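Local coordinates for penicillin-binding protein 2 (Pbp2) (Helicobacter pylori, PDB 5LP5) that probably cross-links peptidoglycan as a penicillin-binding transpeptidase of the inner membrane, working with MreC in cell wall synthesis and cell shape, at residues Ser579-Leu582 and Tyr583-Tyr587; Glu194-Lys197 and Leu198-Lys202; Asn411-Lys414 and Leu415-Asn419; Gln291-Ile294 and Tyr295-Leu299; Lys480-Ala483 and Leu484-Gly487. One frame throughout, in Å; residues are numbered along the deposited sequence.

Overall arrangement
Going from the N terminus, all five contacts are local and follow one another in series, so none nests in or crosses another. Interaction 2 comes first. It forms the short helix 196-200 in the region assigned to the dimerisation domain, and its Y195-D399 bond reaches the transpeptidase region. Interaction 4 shapes the loop after helix 284-291. Interaction 3 spans the whole of the short surface helix 411-418. Interaction 5 is two turns inside helix 475-493, packed on helices 314-324, 359-364 and 441-453. Interaction 1 closes helix 572-584 near the C terminus and sits against helix 237-246. Its nearest atoms are about 15 Å from those of interaction 5.

Interaction 1 (Ser579-Leu582 and Tyr583-Tyr587); sequences SNKL and YELGY
L582 and Y587 meet where a Schellman motif ends helix 572-584. Y587 N reaches back to L582 O at 2.8 Å. Inside that loop, G586 N bonds to Y583 O at 3.0 Å. G586 is the C-prime residue, and its positive phi (85°) turns the chain out of the helix.

The close-packed part lies on the L582 side. L582 is buried, and its CD2 approaches CD1 of the Y587 ring at 3.8 Å. L582 O also lies at the edge of that ring, in its plane. With CG opposite its own carbonyl carbon (chi1 -77°), the Y587 ring swings back against L582. The hydroxyl of Y587 is held by D236, and L582 also touches L239 of helix 237-246. The C-terminal end of the helix is thus joined to helix 237-246 and the residue just before it.

The other side is looser. K581 and E584 form a weak salt bridge, with K581 NZ 3.5 Å from E584 OE1. The lysine chain bends at chi2 and chi3, while the glutamate chain runs extended beyond CG. K581 CD also rests on L585 CD1, and the K581 chain touches L239 and E242. Y583 and E584 are exposed, and the ring of Y583 leads away from the preceding turn.

N580 faces the loop before the transpeptidase sheet's edge strand 511-517. Its side-chain OD1 accepts K507 N and its ND2 donates to G505 O. Its backbone carbonyl stays with the helix: E584 N donates to N580 O at 2.7 Å, almost straight at 176°.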
loop_
_atom_site.group_PDB
_atom_site.type_symbol
_atom_site.label_atom_id
_atom_site.label_comp_id
_atom_site.label_asym_id
_atom_site.label_seq_id
_atom_site.Cartn_x
_atom_site.Cartn_y
_atom_site.Cartn_z
ATOM N N SER A 579 2.222 -5.338 34.281
ATOM C CA SER A 579 1.156 -6.205 34.834
ATOM C C SER A 579 -0.137 -5.426 35.166
ATOM O O SER A 579 -1.244 -5.981 35.091
ATOM C CB SER A 579 1.651 -6.961 36.070
ATOM O OG SER A 579 1.749 -6.093 37.178
ATOM N N ASN A 580 0.027 -4.150 35.527
ATOM C CA ASN A 580 -1.082 -3.224 35.751
ATOM C C ASN A 580 -1.778 -2.803 34.456
ATOM O O ASN A 580 -3.003 -2.657 34.416
ATOM C CB ASN A 580 -0.589 -1.964 36.475
ATOM C CG ASN A 580 -0.424 -2.165 37.970
ATOM O OD1 ASN A 580 -0.741 -3.224 38.520
ATOM N ND2 ASN A 580 0.060 -1.132 38.639
ATOM N N LYS A 581 -0.989 -2.565 33.413
ATOM C CA LYS A 581 -1.525 -2.248 32.087
ATOM C C LYS A 581 -2.414 -3.395 31.548
ATOM O O LYS A 581 -3.417 -3.149 30.893
ATOM C CB LYS A 581 -0.370 -1.939 31.123
ATOM C CG LYS A 581 -0.753 -1.539 29.700
ATOM C CD LYS A 581 -1.608 -0.287 29.631
ATOM C CE LYS A 581 -0.868 0.952 30.091
ATOM N NZ LYS A 581 -1.770 2.134 29.920
ATOM N N LEU A 582 -2.047 -4.644 31.829
ATOM C CA LEU A 582 -2.869 -5.808 31.446
ATOM C C LEU A 582 -4.168 -5.877 32.269
ATOM O O LEU A 582 -5.177 -6.421 31.821
ATOM C CB LEU A 582 -2.077 -7.109 31.635
ATOM C CG LEU A 582 -0.822 -7.305 30.767
ATOM C CD1 LEU A 582 0.064 -8.422 31.300
ATOM C CD2 LEU A 582 -1.171 -7.612 29.320
ATOM N N TYR A 583 -4.107 -5.345 33.485
ATOM C CA TYR A 583 -5.244 -5.258 34.383
ATOM C C TYR A 583 -6.160 -4.157 33.897
ATOM O O TYR A 583 -7.348 -4.370 33.671
ATOM C CB TYR A 583 -4.732 -4.908 35.790
ATOM C CG TYR A 583 -5.766 -4.861 36.895
ATOM C CD1 TYR A 583 -6.319 -6.022 37.397
ATOM C CD2 TYR A 583 -6.161 -3.649 37.461
ATOM C CE1 TYR A 583 -7.263 -5.986 38.407
ATOM C CE2 TYR A 583 -7.100 -3.606 38.471
ATOM C CZ TYR A 583 -7.643 -4.781 38.938
ATOM O OH TYR A 583 -8.558 -4.748 39.955
ATOM N N GLU A 584 -5.575 -2.978 33.742
ATOM C CA GLU A 584 -6.244 -1.824 33.171
ATOM C C GLU A 584 -7.028 -2.176 31.902
ATOM O O GLU A 584 -8.125 -1.646 31.685
ATOM C CB GLU A 584 -5.199 -0.759 32.856
ATOM C CG GLU A 584 -5.742 0.620 32.548
ATOM C CD GLU A 584 -4.631 1.629 32.286
ATOM O OE1 GLU A 584 -3.504 1.498 32.853
ATOM O OE2 GLU A 584 -4.890 2.568 31.495
ATOM N N LEU A 585 -6.480 -3.063 31.070
ATOM C CA LEU A 585 -7.088 -3.369 29.769
ATOM C C LEU A 585 -7.884 -4.682 29.763
ATOM O O LEU A 585 -8.365 -5.128 28.719
ATOM C CB LEU A 585 -6.029 -3.387 28.670
ATOM C CG LEU A 585 -5.198 -2.117 28.435
ATOM C CD1 LEU A 585 -4.040 -2.409 27.462
ATOM C CD2 LEU A 585 -6.044 -0.959 27.906
ATOM N N GLY A 586 -8.036 -5.291 30.930
ATOM C CA GLY A 586 -8.982 -6.394 31.094
ATOM C C GLY A 586 -8.497 -7.783 30.736
ATOM O O GLY A 586 -9.306 -8.724 30.684
ATOM N N TYR A 587 -7.190 -7.945 30.525
ATOM C CA TYR A 587 -6.644 -9.272 30.216
ATOM C C TYR A 587 -6.758 -10.223 31.432
ATOM O O TYR A 587 -6.766 -11.460 31.294
ATOM C CB TYR A 587 -5.181 -9.162 29.770
ATOM C CG TYR A 587 -4.965 -8.676 28.335
ATOM C CD1 TYR A 587 -4.711 -7.330 28.061
ATOM C CD2 TYR A 587 -4.979 -9.554 27.270
ATOM C CE1 TYR A 587 -4.501 -6.877 26.776
ATOM C CE2 TYR A 587 -4.768 -9.111 25.982
ATOM C CZ TYR A 587 -4.528 -7.771 25.738
ATOM O OH TYR A 587 -4.323 -7.321 24.439
#

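Interaction 2 (Glu194-Lys197 and Leu198-Lys202); sequences EYNK and LLQGK
N196 O accepts the backbone N-H of Q200 (N196 O to Q200 N 2.8 Å), the shortest bond of the one-and-a-half-turn helix 196-200. Y195 is the N-cap residue. Its O accepts L199 N at 3.0 Å, with a nearly straight N-H at 172°. A third bond, G201 N to K197 O, is longer at 3.2 Å, and G201 then leaves the helix with positive phi.

The side chains split into an apolar and a polar side. L199 is buried and lies over the first turn, with CD1 4.2 Å from Y195 CB. Its chi1 of -71° sets CG next to the backbone N and brings the branch back toward Y195 O. L198 CD2 touches the Y195 ring loosely. Y195, L198 and L199 all rest on L231 of strand 231-232.

On the polar side, the side chains of N196 and Q200 lie one turn apart, with their amide planes 76° apart. N196 OD1 is engaged elsewhere, by G187 N and by R53. Y195 OH bonds to D399, so this small helix in the dimerisation region also reaches the transpeptidase region. Between the two side-chain amides, N196 ND2 lies 3.6 Å from Q200 OE1.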
loop_
_atom_site.group_PDB
_atom_site.type_symbol
_atom_site.label_atom_id
_atom_site.label_comp_id
_atom_site.label_asym_id
_atom_site.label_seq_id
_atom_site.Cartn_x
_atom_site.Cartn_y
_atom_site.Cartn_z
ATOM N N GLU A 194 9.822 -13.469 7.215
ATOM C CA GLU A 194 9.358 -14.799 7.592
ATOM C C GLU A 194 8.088 -15.166 6.806
ATOM O O GLU A 194 7.951 -16.289 6.326
ATOM C CB GLU A 194 9.137 -14.889 9.108
ATOM C CG GLU A 194 8.717 -16.265 9.637
ATOM C CD GLU A 194 9.843 -17.251 9.832
ATOM O OE1 GLU A 194 11.019 -16.862 9.764
ATOM O OE2 GLU A 194 9.547 -18.426 10.089
ATOM N N TYR A 195 7.184 -14.211 6.637
ATOM C CA TYR A 195 5.913 -14.496 5.988
ATOM C C TYR A 195 5.823 -13.836 4.621
ATOM O O TYR A 195 4.738 -13.412 4.197
ATOM C CB TYR A 195 4.742 -14.096 6.908
ATOM C CG TYR A 195 4.563 -15.043 8.091
ATOM C CD1 TYR A 195 5.029 -14.707 9.357
ATOM C CD2 TYR A 195 3.948 -16.289 7.924
ATOM C CE1 TYR A 195 4.879 -15.578 10.419
ATOM C CE2 TYR A 195 3.791 -17.149 8.983
ATOM C CZ TYR A 195 4.262 -16.792 10.225
ATOM O OH TYR A 195 4.110 -17.650 11.296
ATOM N N ASN A 196 6.960 -13.787 3.911
ATOM C CA ASN A 196 7.018 -13.090 2.620
ATOM C C ASN A 196 6.071 -13.692 1.604
ATOM O O ASN A 196 5.286 -12.982 0.980
ATOM C CB ASN A 196 8.401 -13.127 2.024
ATOM C CG ASN A 196 8.557 -12.133 0.891
ATOM O OD1 ASN A 196 8.571 -10.935 1.130
ATOM N ND2 ASN A 196 8.676 -12.616 -0.342
ATOM N N LYS A 197 6.159 -15.009 1.438
ATOM C CA LYS A 197 5.308 -15.715 0.496
ATOM C C LYS A 197 3.841 -15.407 0.703
ATOM O O LYS A 197 3.134 -15.116 -0.257
ATOM C CB LYS A 197 5.522 -17.216 0.610
ATOM C CG LYS A 197 6.842 -17.666 0.041
ATOM C CD LYS A 197 6.807 -19.142 -0.313
ATOM C CE LYS A 197 8.191 -19.647 -0.704
ATOM N NZ LYS A 197 9.155 -19.557 0.434
ATOM N N LEU A 198 3.391 -15.479 1.951
ATOM C CA LEU A 198 2.007 -15.134 2.288
ATOM C C LEU A 198 1.680 -13.698 1.898
ATOM O O LEU A 198 0.767 -13.452 1.127
ATOM C CB LEU A 198 1.754 -15.342 3.787
ATOM C CG LEU A 198 0.390 -14.924 4.332
ATOM C CD1 LEU A 198 -0.669 -15.832 3.759
ATOM C CD2 LEU A 198 0.315 -14.970 5.848
ATOM N N LEU A 199 2.449 -12.762 2.439
ATOM C CA LEU A 199 2.168 -11.324 2.297
ATOM C C LEU A 199 2.173 -10.862 0.840
ATOM O O LEU A 199 1.380 -9.998 0.432
ATOM C CB LEU A 199 3.177 -10.512 3.115
ATOM C CG LEU A 199 2.956 -10.637 4.627
ATOM C CD1 LEU A 199 4.195 -10.206 5.411
ATOM C CD2 LEU A 199 1.732 -9.822 5.045
ATOM N N GLN A 200 3.070 -11.462 0.069
ATOM C CA GLN A 200 3.242 -11.110 -1.327
ATOM C C GLN A 200 2.099 -11.631 -2.175
ATOM O O GLN A 200 1.666 -10.983 -3.117
ATOM C CB GLN A 200 4.553 -11.688 -1.854
ATOM C CG GLN A 200 4.902 -11.188 -3.237
ATOM C CD GLN A 200 6.388 -11.128 -3.452
ATOM O OE1 GLN A 200 7.055 -12.162 -3.537
ATOM N NE2 GLN A 200 6.924 -9.908 -3.515
ATOM N N GLY A 201 1.625 -12.821 -1.855
ATOM C CA GLY A 201 0.578 -13.447 -2.649
ATOM C C GLY A 201 1.071 -14.044 -3.953
ATOM O O GLY A 201 2.265 -14.078 -4.207
ATOM N N LYS A 202 0.139 -14.518 -4.774
ATOM C CA LYS A 202 0.457 -15.193 -6.041
ATOM C C LYS A 202 0.032 -14.300 -7.204
ATOM O O LYS A 202 -1.041 -13.692 -7.155
ATOM C CB LYS A 202 -0.265 -16.538 -6.158
ATOM C CG LYS A 202 -0.090 -17.457 -4.962
ATOM C CD LYS A 202 -1.296 -18.372 -4.764
ATOM C CE LYS A 202 -1.307 -19.505 -5.778
ATOM N NZ LYS A 202 -0.185 -20.460 -5.544
#

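Interaction 3 (Asn411-Lys414 and Leu415-Asn419); sequences NLWK and LKRFN
W413 and R417 lie side by side, one turn apart on the surface helix 411-418, and point the same way. The arginine can be followed outward. R417 CB stands over one face of the indole, 4.3 Å above its plane and offset toward the rim. CG is anti to the backbone N (chi1 -173°), which carries the chain outward along the ring. CD then packs against W413 CZ2 at 3.8 Å. NE and CZ pass the same carbon a little farther off. The tip, NH1, ends 3.7 Å from W413 CZ2 and lies in the plane of the ring, at its edge. The guanidinium is turned 65° from the indole plane and presents a face to CZ2. This is not a flat stack. W413 and R417 also both touch I407.

Backbone bonds hold the pair in step, with R417 N on W413 O at 3.0 Å. The next carbonyl is shared near the helix end. K414 O accepts F418 N at 2.9 Å and, weakly, N419 N at 3.2 Å. K414 itself is buried and extended, and its NZ forms a salt bridge with D426 and bonds to D421 O.

K414 and R417 are treated differently. K414 has its charge matched by a carboxylate, whereas R417 meets W413 through CB and CD and through NH1 at the indole edge, a mainly van der Waals contact.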
loop_
_atom_site.group_PDB
_atom_site.type_symbol
_atom_site.label_atom_id
_atom_site.label_comp_id
_atom_site.label_asym_id
_atom_site.label_seq_id
_atom_site.Cartn_x
_atom_site.Cartn_y
_atom_site.Cartn_z
ATOM N N ASN A 411 30.322 -30.837 30.031
ATOM C CA ASN A 411 31.601 -31.496 29.907
ATOM C C ASN A 411 32.088 -31.505 28.457
ATOM O O ASN A 411 33.140 -30.974 28.110
ATOM C CB ASN A 411 31.388 -32.935 30.403
ATOM C CG ASN A 411 32.630 -33.767 30.354
ATOM O OD1 ASN A 411 33.727 -33.278 30.613
ATOM N ND2 ASN A 411 32.469 -35.048 30.045
ATOM N N LEU A 412 31.275 -32.108 27.608
ATOM C CA LEU A 412 31.638 -32.343 26.212
ATOM C C LEU A 412 31.743 -31.055 25.440
ATOM O O LEU A 412 32.433 -31.002 24.428
ATOM C CB LEU A 412 30.598 -33.214 25.508
ATOM C CG LEU A 412 30.508 -34.707 25.842
ATOM C CD1 LEU A 412 30.042 -34.991 27.277
ATOM C CD2 LEU A 412 29.561 -35.358 24.844
ATOM N N TRP A 413 31.029 -30.029 25.883
ATOM C CA TRP A 413 31.039 -28.758 25.186
ATOM C C TRP A 413 32.333 -27.982 25.433
ATOM O O TRP A 413 32.933 -27.436 24.490
ATOM C CB TRP A 413 29.861 -27.904 25.614
ATOM C CG TRP A 413 29.939 -26.563 24.994
ATOM C CD1 TRP A 413 29.564 -26.219 23.730
ATOM C CD2 TRP A 413 30.478 -25.380 25.592
ATOM N NE1 TRP A 413 29.834 -24.894 23.510
ATOM C CE2 TRP A 413 30.394 -24.359 24.640
ATOM C CE3 TRP A 413 31.038 -25.093 26.838
ATOM C CZ2 TRP A 413 30.823 -23.065 24.900
ATOM C CZ3 TRP A 413 31.458 -23.806 27.095
ATOM C CH2 TRP A 413 31.354 -22.812 26.129
ATOM N N LYS A 414 32.749 -27.923 26.700
ATOM C CA LYS A 414 33.987 -27.233 27.066
ATOM C C LYS A 414 35.161 -27.889 26.356
ATOM O O LYS A 414 36.100 -27.201 25.904
ATOM C CB LYS A 414 34.220 -27.257 28.575
ATOM C CG LYS A 414 35.354 -26.349 29.030
ATOM C CD LYS A 414 35.488 -26.300 30.539
ATOM C CE LYS A 414 36.411 -25.160 30.930
ATOM N NZ LYS A 414 36.905 -25.286 32.322
ATOM N N LEU A 415 35.095 -29.213 26.222
ATOM C CA LEU A 415 36.141 -29.923 25.508
ATOM C C LEU A 415 36.207 -29.534 24.030
ATOM O O LEU A 415 37.278 -29.335 23.501
ATOM C CB LEU A 415 35.982 -31.433 25.635
ATOM C CG LEU A 415 36.531 -32.167 26.860
ATOM C CD1 LEU A 415 36.614 -33.647 26.510
ATOM C CD2 LEU A 415 37.887 -31.677 27.350
ATOM N N LYS A 416 35.065 -29.419 23.371
ATOM C CA LYS A 416 35.051 -29.076 21.951
ATOM C C LYS A 416 35.427 -27.628 21.665
ATOM O O LYS A 416 35.948 -27.330 20.588
ATOM C CB LYS A 416 33.688 -29.353 21.321
ATOM C CG LYS A 416 33.689 -29.229 19.800
ATOM C CD LYS A 416 32.286 -29.275 19.208
ATOM C CE LYS A 416 32.337 -29.383 17.687
ATOM N NZ LYS A 416 30.979 -29.468 17.086
ATOM N N ARG A 417 35.168 -26.718 22.595
ATOM C CA ARG A 417 35.467 -25.316 22.310
ATOM C C ARG A 417 36.820 -24.880 22.818
ATOM O O ARG A 417 37.533 -24.198 22.101
ATOM C CB ARG A 417 34.399 -24.373 22.853
ATOM C CG ARG A 417 34.585 -22.909 22.439
ATOM C CD ARG A 417 33.269 -22.238 22.067
ATOM N NE ARG A 417 33.209 -20.842 22.503
ATOM C CZ ARG A 417 32.096 -20.104 22.521
ATOM N NH1 ARG A 417 30.932 -20.605 22.116
ATOM N NH2 ARG A 417 32.141 -18.848 22.944
ATOM N N PHE A 418 37.146 -25.245 24.056
ATOM C CA PHE A 418 38.392 -24.826 24.713
ATOM C C PHE A 418 39.470 -25.934 24.800
ATOM O O PHE A 418 40.646 -25.647 25.050
ATOM C CB PHE A 418 38.094 -24.303 26.138
ATOM C CG PHE A 418 37.291 -23.015 26.198
ATOM C CD1 PHE A 418 36.877 -22.349 25.049
ATOM C CD2 PHE A 418 36.973 -22.466 27.436
ATOM C CE1 PHE A 418 36.161 -21.174 25.140
ATOM C CE2 PHE A 418 36.251 -21.296 27.528
ATOM C CZ PHE A 418 35.846 -20.653 26.376
ATOM N N ASN A 419 39.062 -27.186 24.621
ATOM C CA ASN A 419 39.911 -28.365 24.893
ATOM C C ASN A 419 40.434 -28.458 26.316
ATOM O O ASN A 419 41.486 -29.051 26.555
ATOM C CB ASN A 419 41.076 -28.461 23.924
ATOM C CG ASN A 419 40.643 -28.892 22.548
ATOM O OD1 ASN A 419 40.744 -30.074 22.186
ATOM N ND2 ASN A 419 40.137 -27.928 21.764
#

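Interaction 4 (Gln291-Ile294 and Tyr295-Leu299)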
loop_
_atom_site.group_PDB
_atom_site.type_symbol
_atom_site.label_atom_id
_atom_site.label_comp_id
_atom_site.label_asym_id
_atom_site.label_seq_id
_atom_site.Cartn_x
_atom_site.Cartn_y
_atom_site.Cartn_z
ATOM N N GLN A 291 24.301 2.348 12.185
ATOM C CA GLN A 291 25.473 1.493 12.308
ATOM C C GLN A 291 26.394 1.988 13.410
ATOM O O GLN A 291 26.882 1.197 14.204
ATOM C CB GLN A 291 26.219 1.510 10.984
ATOM C CG GLN A 291 27.119 0.335 10.733
ATOM C CD GLN A 291 27.703 0.393 9.338
ATOM O OE1 GLN A 291 27.992 1.489 8.809
ATOM N NE2 GLN A 291 27.887 -0.784 8.724
ATOM N N ASP A 292 26.616 3.305 13.436
ATOM C CA ASP A 292 27.552 3.947 14.382
ATOM C C ASP A 292 26.928 4.400 15.707
ATOM O O ASP A 292 27.639 4.896 16.590
ATOM C CB ASP A 292 28.284 5.125 13.729
ATOM C CG ASP A 292 29.309 4.676 12.710
ATOM O OD1 ASP A 292 29.597 3.452 12.639
ATOM O OD2 ASP A 292 29.837 5.549 11.984
ATOM N N ASP A 293 25.618 4.230 15.855
ATOM C CA ASP A 293 25.004 4.281 17.187
ATOM C C ASP A 293 25.620 3.121 17.970
ATOM O O ASP A 293 25.515 1.956 17.577
ATOM C CB ASP A 293 23.473 4.161 17.118
ATOM C CG ASP A 293 22.802 4.328 18.473
ATOM O OD1 ASP A 293 23.485 4.260 19.509
ATOM O OD2 ASP A 293 21.566 4.515 18.504
ATOM N N ILE A 294 26.301 3.454 19.054
ATOM C CA ILE A 294 26.982 2.446 19.847
ATOM C C ILE A 294 25.998 1.473 20.505
ATOM O O ILE A 294 26.365 0.333 20.773
ATOM C CB ILE A 294 27.930 3.094 20.902
ATOM C CG1 ILE A 294 28.648 2.030 21.734
ATOM C CG2 ILE A 294 27.178 4.029 21.845
ATOM C CD1 ILE A 294 29.248 0.907 20.918
ATOM N N TYR A 295 24.754 1.898 20.751
ATOM C CA TYR A 295 23.797 1.031 21.423
ATOM C C TYR A 295 23.208 0.005 20.477
ATOM O O TYR A 295 22.377 -0.800 20.882
ATOM C CB TYR A 295 22.678 1.828 22.038
ATOM C CG TYR A 295 23.118 2.785 23.093
ATOM C CD1 TYR A 295 23.876 2.372 24.173
ATOM C CD2 TYR A 295 22.725 4.116 23.038
ATOM C CE1 TYR A 295 24.252 3.279 25.166
ATOM C CE2 TYR A 295 23.090 5.025 24.017
ATOM C CZ TYR A 295 23.851 4.609 25.076
ATOM O OH TYR A 295 24.203 5.522 26.033
ATOM N N ASN A 296 23.612 0.046 19.212
ATOM C CA ASN A 296 23.344 -1.048 18.278
ATOM C C ASN A 296 21.830 -1.271 18.049
ATOM O O ASN A 296 21.243 -2.222 18.558
ATOM C CB ASN A 296 24.042 -2.306 18.808
ATOM C CG ASN A 296 24.125 -3.407 17.791
ATOM O OD1 ASN A 296 23.798 -3.228 16.614
ATOM N ND2 ASN A 296 24.560 -4.566 18.243
ATOM N N PRO A 297 21.194 -0.372 17.286
ATOM C CA PRO A 297 19.756 -0.403 17.037
ATOM C C PRO A 297 19.303 -1.578 16.177
ATOM O O PRO A 297 18.152 -2.020 16.299
ATOM C CB PRO A 297 19.491 0.903 16.279
ATOM C CG PRO A 297 20.665 1.758 16.546
ATOM C CD PRO A 297 21.809 0.799 16.651
ATOM N N LEU A 298 20.187 -2.070 15.314
ATOM C CA LEU A 298 19.807 -3.133 14.405
ATOM C C LEU A 298 19.732 -4.473 15.103
ATOM O O LEU A 298 19.302 -5.449 14.508
ATOM C CB LEU A 298 20.788 -3.229 13.260
ATOM C CG LEU A 298 20.797 -2.017 12.344
ATOM C CD1 LEU A 298 21.914 -2.222 11.332
ATOM C CD2 LEU A 298 19.457 -1.778 11.645
ATOM N N LEU A 299 20.146 -4.519 16.368
ATOM C CA LEU A 299 20.164 -5.762 17.108
ATOM C C LEU A 299 18.781 -6.094 17.652
ATOM O O LEU A 299 18.158 -5.286 18.360
ATOM C CB LEU A 299 21.174 -5.697 18.249
ATOM C CG LEU A 299 21.378 -7.003 19.036
ATOM C CD1 LEU A 299 22.035 -8.073 18.188
ATOM C CD2 LEU A 299 22.182 -6.786 20.311
#
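A type I beta turn runs from D293 to N296, closed by N296 N on D293 O at 3.2 Å, and a second follows from N296 to L299.

D293 also holds the turn with its side chain. A chi1 of -175°, with CG trans to the backbone N, places the carboxylate over the turn. D293 OD1 accepts Y295 N at 3.0 Å, an Asx turn laid on the beta turn. The N-H comes from above the carboxylate plane. The other oxygen, D293 OD2, lies against the proline ring, 3.5 Å from P297 CG. D293 CB touches the same ring, and P297 in turn rests on L290 of helix 284-291.

I294 CG2 stands over the centre of the Y295 ring, 4.3 Å above its plane. The ring is turned 69° from the D293 carboxylate. Y295 also makes a cation-pi contact with R251. The carbonyls of Y295 and N296 both bond to R301.

D293 therefore accepts two amides of its own turn, one by its backbone and one by its side chain. This would tend to hold the loop after helix 284-291 in shape, with R301 gripping its outgoing carbonyls.

Interaction 5 (Lys480-Ala483 and Leu484-Gly487)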
loop_
_atom_site.group_PDB
_atom_site.type_symbol
_atom_site.label_atom_id
_atom_site.label_comp_id
_atom_site.label_asym_id
_atom_site.label_seq_id
_atom_site.Cartn_x
_atom_site.Cartn_y
_atom_site.Cartn_z
ATOM N N LYS A 480 6.817 -31.317 41.505
ATOM C CA LYS A 480 7.777 -30.429 42.145
ATOM C C LYS A 480 7.649 -28.977 41.680
ATOM O O LYS A 480 8.121 -28.066 42.359
ATOM C CB LYS A 480 9.197 -30.938 41.919
ATOM C CG LYS A 480 9.462 -32.296 42.545
ATOM C CD LYS A 480 9.262 -32.293 44.056
ATOM C CE LYS A 480 9.103 -33.699 44.615
ATOM N NZ LYS A 480 8.692 -33.644 46.041
ATOM N N LEU A 481 6.997 -28.758 40.539
ATOM C CA LEU A 481 6.787 -27.401 40.029
ATOM C C LEU A 481 6.133 -26.475 41.052
ATOM O O LEU A 481 6.520 -25.306 41.174
ATOM C CB LEU A 481 5.960 -27.409 38.735
ATOM C CG LEU A 481 6.655 -27.977 37.495
ATOM C CD1 LEU A 481 5.720 -27.974 36.302
ATOM C CD2 LEU A 481 7.922 -27.206 37.168
ATOM N N GLN A 482 5.141 -26.975 41.785
ATOM C CA GLN A 482 4.428 -26.088 42.700
ATOM C C GLN A 482 5.392 -25.494 43.715
ATOM O O GLN A 482 5.375 -24.286 43.982
ATOM C CB GLN A 482 3.279 -26.772 43.415
ATOM C CG GLN A 482 2.396 -25.707 44.044
ATOM C CD GLN A 482 1.126 -26.232 44.634
ATOM O OE1 GLN A 482 0.927 -27.438 44.779
ATOM N NE2 GLN A 482 0.242 -25.317 44.987
ATOM N N ALA A 483 6.238 -26.358 44.264
ATOM C CA ALA A 483 7.287 -25.929 45.167
ATOM C C ALA A 483 8.011 -24.737 44.584
ATOM O O ALA A 483 8.176 -23.706 45.246
ATOM C CB ALA A 483 8.264 -27.055 45.399
ATOM N N LEU A 484 8.426 -24.885 43.331
ATOM C CA LEU A 484 9.161 -23.832 42.627
ATOM C C LEU A 484 8.326 -22.554 42.499
ATOM O O LEU A 484 8.845 -21.449 42.685
ATOM C CB LEU A 484 9.590 -24.315 41.244
ATOM C CG LEU A 484 10.473 -25.567 41.226
ATOM C CD1 LEU A 484 10.718 -26.066 39.806
ATOM C CD2 LEU A 484 11.792 -25.315 41.937
ATOM N N ARG A 485 7.041 -22.713 42.186
ATOM C CA ARG A 485 6.147 -21.566 42.051
ATOM C C ARG A 485 6.011 -20.811 43.365
ATOM O O ARG A 485 6.019 -19.563 43.385
ATOM C CB ARG A 485 4.775 -22.006 41.555
ATOM C CG ARG A 485 4.793 -22.447 40.101
ATOM C CD ARG A 485 3.401 -22.612 39.551
ATOM N NE ARG A 485 2.790 -23.837 40.048
ATOM C CZ ARG A 485 2.720 -24.984 39.378
ATOM N NH1 ARG A 485 3.228 -25.114 38.158
ATOM N NH2 ARG A 485 2.129 -26.025 39.943
ATOM N N VAL A 486 5.902 -21.576 44.455
ATOM C CA VAL A 486 5.774 -20.998 45.794
ATOM C C VAL A 486 7.009 -20.158 46.097
ATOM O O VAL A 486 6.912 -19.071 46.675
ATOM C CB VAL A 486 5.569 -22.081 46.891
ATOM C CG1 VAL A 486 5.581 -21.454 48.293
ATOM C CG2 VAL A 486 4.260 -22.847 46.669
ATOM N N GLY A 487 8.168 -20.664 45.703
ATOM C CA GLY A 487 9.393 -19.898 45.831
ATOM C C GLY A 487 9.293 -18.578 45.078
ATOM O O GLY A 487 9.531 -17.514 45.664
#
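Helix 475-493 of the transpeptidase region carries this contact, two regular alpha-helical turns in its middle. L481 O accepts R485 N at 2.8 Å, and Q482 O accepts V486 N at the same length. G487 N follows on A483 O at 3.1 Å. The first bond of the series, L484 N to K480 O, is weak at 3.3 Å.

The arginine folds back over its own helix. R485 starts with CG turned away from its carbonyl carbon (chi1 -71°), and the chain bends again at chi3 (-75°). This lays the guanidinium over the preceding turn. One of its faces lies over the peptide link, with L481 C under its centre and Q482 N nearer the rim. R485 NH1 comes 3.6 Å from L481 CB, and R485 NH2 lies 3.7 Å from Q482 CB. The Q482 side chain runs across the arginine at about a right angle. NH1 also bonds to I451 O of helix 441-453.

The buried side is apolar. L481 CD2 meets L484 CD1 at 4.0 Å, and both residues touch I451. L484 also packs on helix 359-364 and on M315 and L319 of helix 314-324, whose start is consistent with the SxxK motif of penicillin-binding proteins. A483 and V486 both touch Y360. K480 also lies along helix 314-324, on L319 and L322, and its NZ forms a salt bridge with E329.

The leucines thus join the helix to its neighbours by apolar contact, while R485 spends its apolar length and one face on its own backbone and ties NH1 to a carbonyl of helix 441-453.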